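Local coordinates for baculoviral IAP repeat-containing protein 2 (Homo sapiens, PDB 3M1D), which probably restrains apoptosis as an inhibitor-of-apoptosis protein, its first BIR domain, a zinc-binding module, probably taking part in recruitment to TRAF2, at residues A[47-50]-A[51-54]; A[62-65]-A[66-69]. One frame throughout, in Å; residues are numbered along the deposited sequence.

Both contacts supply ligands to the one zinc ion of the BIR domain, and they follow in series along the chain. Contact 1 (47-50 with 51-54) is the turn that brings in Cys49 and Cys52; contact 2 (62-65 with 66-69) starts helix 65-72, which delivers His69. Cys76, between the two C-terminal helices, completes the site. The centres of the two contacts lie about 13 Å apart, yet Cys49 SG is 3.2 Å from His69 CE1 beside the metal, and Leu54 CD2 packs next to the site, 3.8 Å from His69 CD2. With ligands from the turn after strand 47-49 and from helix 65-72, the ion ties the sheet to the helical part of the fold.

Contact 1: A[47-50]-A[51-54]; sequences VKCF and CCGL. With ZN (zinc ion), chain C.
Cys49 and Cys52 face one zinc ion from the two limbs of a tight turn, the CxxC zinc knuckle of the BIR fold, which follows strand 47-49 and leads into strand 55-56. Cys49 SG lies anti to its own backbone nitrogen (chi1 178°) and reaches the metal at 2.4 Å. Cys52 SG instead sits between the nitrogen and carbonyl carbon of its residue (chi1 69°), which turns it back toward the strand, where it binds zinc at 2.3 Å and rests against Cys49 CB. His69 and Cys76 complete the coordination.

The turn wraps its amides around the first sulfur. Cys49 SG accepts from Cys51 N at 3.2 Å and, more distantly but straighter (164° at the hydrogen), from Cys52 N, while Leu54 N donates to Cys52 SG. These N-H groups probably offset part of the negative charge of the metal-bound thiolates. Backbone bonds close the turn on itself: Cys49 N donates to Leu54 O, and Gly53 N to Cys49 O. Gly53, with positive phi, carries the chain back, and the extended Lys48 side chain runs past it, CG 3.7 Å from Gly53 O.

Beyond the two segments, Phe50 meets Arg15 in a cation-pi contact and the ring of Phe78 edge-to-face. Cys51 CB lies over one face of the Phe50 ring, near its rim. A water donates to two successive carbonyls of the turn, 2.8 Å from Phe50 O and 3.3 Å from Cys51 O.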
ATOM      1  N   VAL A  47      -3.329   1.025  -6.005  1.00 22.06           N
ATOM      2  CA  VAL A  47      -3.414   1.379  -4.609  1.00 19.34           C
ATOM      3  C   VAL A  47      -2.754   2.748  -4.407  1.00 21.51           C
ATOM      4  O   VAL A  47      -1.992   3.206  -5.250  1.00 21.74           O
ATOM      5  CB  VAL A  47      -2.725   0.303  -3.741  1.00 22.99           C
ATOM      6  CG1 VAL A  47      -3.385  -1.052  -3.970  1.00 21.02           C
ATOM      7  CG2 VAL A  47      -1.246   0.224  -4.092  1.00 19.72           C
ATOM      8  N   LYS A  48      -3.043   3.391  -3.283  1.00 21.84           N
ATOM      9  CA  LYS A  48      -2.609   4.755  -3.055  1.00 22.64           C
ATOM     10  C   LYS A  48      -2.150   4.890  -1.603  1.00 21.19           C
ATOM     11  O   LYS A  48      -2.780   4.348  -0.701  1.00 22.10           O
ATOM     12  CB  LYS A  48      -3.785   5.693  -3.371  1.00 25.94           C
ATOM     13  CG  LYS A  48      -3.485   7.187  -3.421  1.00 31.46           C
ATOM     14  CD  LYS A  48      -4.697   7.934  -4.019  1.00 31.88           C
ATOM     15  CE  LYS A  48      -4.626   9.439  -3.806  1.00 42.66           C
ATOM     16  NZ  LYS A  48      -5.982  10.075  -3.915  1.00 49.21           N
ATOM     17  N   CYS A  49      -1.036   5.586  -1.372  1.00 19.84           N
ATOM     18  CA  CYS A  49      -0.586   5.803   0.002  1.00 22.15           C
ATOM     19  C   CYS A  49      -1.476   6.817   0.699  1.00 24.00           C
ATOM     20  O   CYS A  49      -1.761   7.887   0.155  1.00 24.62           O
ATOM     21  CB  CYS A  49       0.863   6.284   0.054  1.00 22.23           C
ATOM     22  SG  CYS A  49       1.423   6.606   1.750  1.00 22.76           S
ATOM     23  N   PHE A  50      -1.930   6.465   1.896  1.00 22.69           N
ATOM     24  CA  PHE A  50      -2.779   7.345   2.684  1.00 24.90           C
ATOM     25  C   PHE A  50      -2.028   8.608   3.108  1.00 23.32           C
ATOM     26  O   PHE A  50      -2.644   9.632   3.402  1.00 23.93           O
ATOM     27  CB  PHE A  50      -3.335   6.609   3.918  1.00 18.85           C
ATOM     28  CG  PHE A  50      -2.354   6.490   5.064  1.00 19.02           C
ATOM     29  CD1 PHE A  50      -2.673   6.994   6.315  1.00 21.27           C
ATOM     30  CD2 PHE A  50      -1.136   5.850   4.896  1.00 20.77           C
ATOM     31  CE1 PHE A  50      -1.785   6.882   7.381  1.00 24.40           C
ATOM     32  CE2 PHE A  50      -0.249   5.719   5.952  1.00 21.88           C
ATOM     33  CZ  PHE A  50      -0.574   6.252   7.199  1.00 25.14           C
ATOM     34  N   CYS A  51      -0.699   8.541   3.120  1.00 23.32           N
ATOM     35  CA  CYS A  51       0.105   9.666   3.590  1.00 25.85           C
ATOM     36  C   CYS A  51       0.537  10.616   2.482  1.00 26.65           C
ATOM     37  O   CYS A  51       0.378  11.827   2.607  1.00 24.60           O
ATOM     38  CB  CYS A  51       1.349   9.183   4.344  1.00 24.40           C
ATOM     39  SG  CYS A  51       2.401  10.537   4.948  1.00 24.43           S
ATOM     40  N   CYS A  52       1.094  10.071   1.405  1.00 21.52           N
ATOM     41  CA  CYS A  52       1.663  10.914   0.357  1.00 21.50           C
ATOM     42  C   CYS A  52       0.919  10.835  -0.970  1.00 20.47           C
ATOM     43  O   CYS A  52       1.203  11.607  -1.876  1.00 21.12           O
ATOM     44  CB  CYS A  52       3.136  10.577   0.134  1.00 19.25           C
ATOM     45  SG  CYS A  52       3.434   8.918  -0.643  1.00 21.42           S
ATOM     46  N   GLY A  53      -0.024   9.910  -1.095  1.00 21.09           N
ATOM     47  CA  GLY A  53      -0.780   9.806  -2.338  1.00 22.94           C
ATOM     48  C   GLY A  53      -0.051   9.101  -3.485  1.00 24.41           C
ATOM     49  O   GLY A  53      -0.542   9.075  -4.609  1.00 21.31           O
ATOM     50  N   LEU A  54       1.119   8.521  -3.226  1.00 21.63           N
ATOM     51  CA  LEU A  54       1.786   7.731  -4.268  1.00 23.15           C
ATOM     52  C   LEU A  54       0.843   6.632  -4.773  1.00 21.74           C
ATOM     53  O   LEU A  54       0.223   5.938  -3.972  1.00 20.92           O
ATOM     54  CB  LEU A  54       3.076   7.107  -3.734  1.00 21.84           C
ATOM     55  CG  LEU A  54       3.829   6.133  -4.637  1.00 20.92           C
ATOM     56  CD1 LEU A  54       4.496   6.870  -5.798  1.00 23.85           C
ATOM     57  CD2 LEU A  54       4.864   5.395  -3.801  1.00 19.11           C
TER
HETATM   58 ZN    ZN C1000       3.525   7.504   1.201  1.00 23.90          ZN
HETATM   59  O   HOH W   1      -2.399  12.313   4.284  1.00 24.64           O

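Contact 2: A[62-65]-A[66-69]; sequences GDSP and IQKH. With ZN (zinc ion), chain C.
The chain passes from the extended Asp63 and Ser64 directly into helix 65-72, and its first turn is set by two i to i+4 backbone bonds. Lys68 N donates to Ser64 O at 2.9 Å and His69 N to Pro65 O. Pro65 occupies the first helical position, where its lack of an N-H costs no helical bond; its ring packs on Ser32 and Leu33 of helix 30-35.

Ser64 is the N-cap. With OG anti to the backbone nitrogen (chi1 163°), the hydroxyl faces the opening turn and accepts from Gln67 N at 3.0 Å, while Gln67 CB lies alongside it, 3.4 Å from OG. A water accepts from Ile66 N and is also hydrogen-bonded to Ser64 OG, so the amides of Ile66 and Gln67 both have partners at this helix end.

Lys68 reaches back, extended beyond CG, to Asp63. The two side chains cross at a slant, and NZ meets Asp63 OD2 at 3.1 Å from well above the carboxylate plane in a salt bridge. OD2 also accepts from Lys60 N, which helps fix the carboxylate's position, and Lys68 makes a cation-pi contact with Trp59.

His69, one helical turn after Pro65, directs its imidazole away from the opening turn. NE2 binds zinc at 2.2 Å, and ND1, the other ring nitrogen, is hydrogen-bonded to Ala36 O, a second-shell bond that orients the ligand. A serine-capped helix thus presents the single histidine of the three-cysteine, one-histidine zinc site of the BIR domain.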
ATOM      1  N   GLY A  62       6.502 -11.054  -6.106  1.00 30.97           N
ATOM      2  CA  GLY A  62       7.754 -10.711  -5.450  1.00 27.11           C
ATOM      3  C   GLY A  62       7.948  -9.222  -5.214  1.00 31.80           C
ATOM      4  O   GLY A  62       8.917  -8.810  -4.578  1.00 30.00           O
ATOM      5  N   ASP A  63       7.031  -8.404  -5.721  1.00 26.94           N
ATOM      6  CA  ASP A  63       7.117  -6.956  -5.512  1.00 26.37           C
ATOM      7  C   ASP A  63       6.991  -6.606  -4.039  1.00 23.64           C
ATOM      8  O   ASP A  63       6.121  -7.122  -3.337  1.00 24.08           O
ATOM      9  CB  ASP A  63       6.013  -6.232  -6.280  1.00 28.60           C
ATOM     10  CG  ASP A  63       6.407  -5.912  -7.703  1.00 30.97           C
ATOM     11  OD1 ASP A  63       7.602  -6.055  -8.045  1.00 32.26           O
ATOM     12  OD2 ASP A  63       5.515  -5.509  -8.476  1.00 30.66           O
ATOM     13  N   SER A  64       7.842  -5.703  -3.572  1.00 24.31           N
ATOM     14  CA  SER A  64       7.749  -5.255  -2.192  1.00 26.99           C
ATOM     15  C   SER A  64       7.086  -3.881  -2.117  1.00 21.58           C
ATOM     16  O   SER A  64       7.648  -2.906  -2.590  1.00 26.21           O
ATOM     17  CB  SER A  64       9.132  -5.173  -1.570  1.00 22.18           C
ATOM     18  OG  SER A  64       9.071  -4.386  -0.393  1.00 24.36           O
ATOM     19  N   PRO A  65       5.884  -3.806  -1.532  1.00 23.95           N
ATOM     20  CA  PRO A  65       5.221  -2.500  -1.449  1.00 25.52           C
ATOM     21  C   PRO A  65       6.045  -1.489  -0.655  1.00 23.19           C
ATOM     22  O   PRO A  65       6.097  -0.322  -1.028  1.00 24.10           O
ATOM     23  CB  PRO A  65       3.907  -2.822  -0.734  1.00 24.82           C
ATOM     24  CG  PRO A  65       3.622  -4.241  -1.114  1.00 27.61           C
ATOM     25  CD  PRO A  65       4.986  -4.908  -1.142  1.00 24.57           C
ATOM     26  N   ILE A  66       6.710  -1.934   0.407  1.00 26.27           N
ATOM     27  CA  ILE A  66       7.529  -1.023   1.198  1.00 23.14           C
ATOM     28  C   ILE A  66       8.745  -0.523   0.425  1.00 28.69           C
ATOM     29  O   ILE A  66       9.071   0.670   0.476  1.00 25.44           O
ATOM     30  CB  ILE A  66       7.942  -1.646   2.535  1.00 25.56           C
ATOM     31  CG1 ILE A  66       6.739  -1.679   3.467  1.00 25.84           C
ATOM     32  CG2 ILE A  66       9.091  -0.860   3.154  1.00 27.76           C
ATOM     33  CD1 ILE A  66       6.987  -2.402   4.777  1.00 30.88           C
ATOM     34  N   GLN A  67       9.395  -1.417  -0.320  1.00 23.94           N
ATOM     35  CA  GLN A  67      10.538  -1.013  -1.141  1.00 25.74           C
ATOM     36  C   GLN A  67      10.138  -0.087  -2.270  1.00 27.13           C
ATOM     37  O   GLN A  67      10.819   0.900  -2.535  1.00 26.62           O
ATOM     38  CB  GLN A  67      11.245  -2.219  -1.764  1.00 27.65           C
ATOM     39  CG  GLN A  67      12.325  -2.834  -0.909  1.00 40.67           C
ATOM     40  CD  GLN A  67      13.208  -3.785  -1.699  1.00 46.83           C
ATOM     41  OE1 GLN A  67      13.146  -3.835  -2.932  1.00 49.42           O
ATOM     42  NE2 GLN A  67      14.046  -4.533  -0.992  1.00 50.38           N
ATOM     43  N   LYS A  68       9.069  -0.432  -2.981  1.00 21.19           N
ATOM     44  CA  LYS A  68       8.627   0.433  -4.069  1.00 25.35           C
ATOM     45  C   LYS A  68       8.335   1.817  -3.503  1.00 24.05           C
ATOM     46  O   LYS A  68       8.706   2.828  -4.082  1.00 26.40           O
ATOM     47  CB  LYS A  68       7.378  -0.125  -4.767  1.00 28.47           C
ATOM     48  CG  LYS A  68       7.684  -1.185  -5.819  1.00 30.39           C
ATOM     49  CD  LYS A  68       6.510  -1.358  -6.779  1.00 37.26           C
ATOM     50  CE  LYS A  68       6.834  -2.318  -7.919  1.00 37.37           C
ATOM     51  NZ  LYS A  68       5.667  -2.454  -8.866  1.00 35.55           N
ATOM     52  N   HIS A  69       7.682   1.831  -2.350  1.00 22.42           N
ATOM     53  CA  HIS A  69       7.279   3.062  -1.683  1.00 26.49           C
ATOM     54  C   HIS A  69       8.492   3.929  -1.317  1.00 28.37           C
ATOM     55  O   HIS A  69       8.529   5.119  -1.635  1.00 30.09           O
ATOM     56  CB  HIS A  69       6.501   2.695  -0.423  1.00 24.48           C
ATOM     57  CG  HIS A  69       5.640   3.795   0.105  1.00 25.62           C
ATOM     58  ND1 HIS A  69       4.592   3.562   0.970  1.00 26.49           N
ATOM     59  CD2 HIS A  69       5.662   5.131  -0.112  1.00 26.71           C
ATOM     60  CE1 HIS A  69       4.007   4.708   1.265  1.00 21.01           C
ATOM     61  NE2 HIS A  69       4.634   5.673   0.619  1.00 18.61           N
TER
HETATM   62 ZN    ZN C1000       3.525   7.504   1.201  1.00 23.90          ZN
HETATM   63  O   HOH W   2       6.610  -4.836   1.742  1.00 21.35           O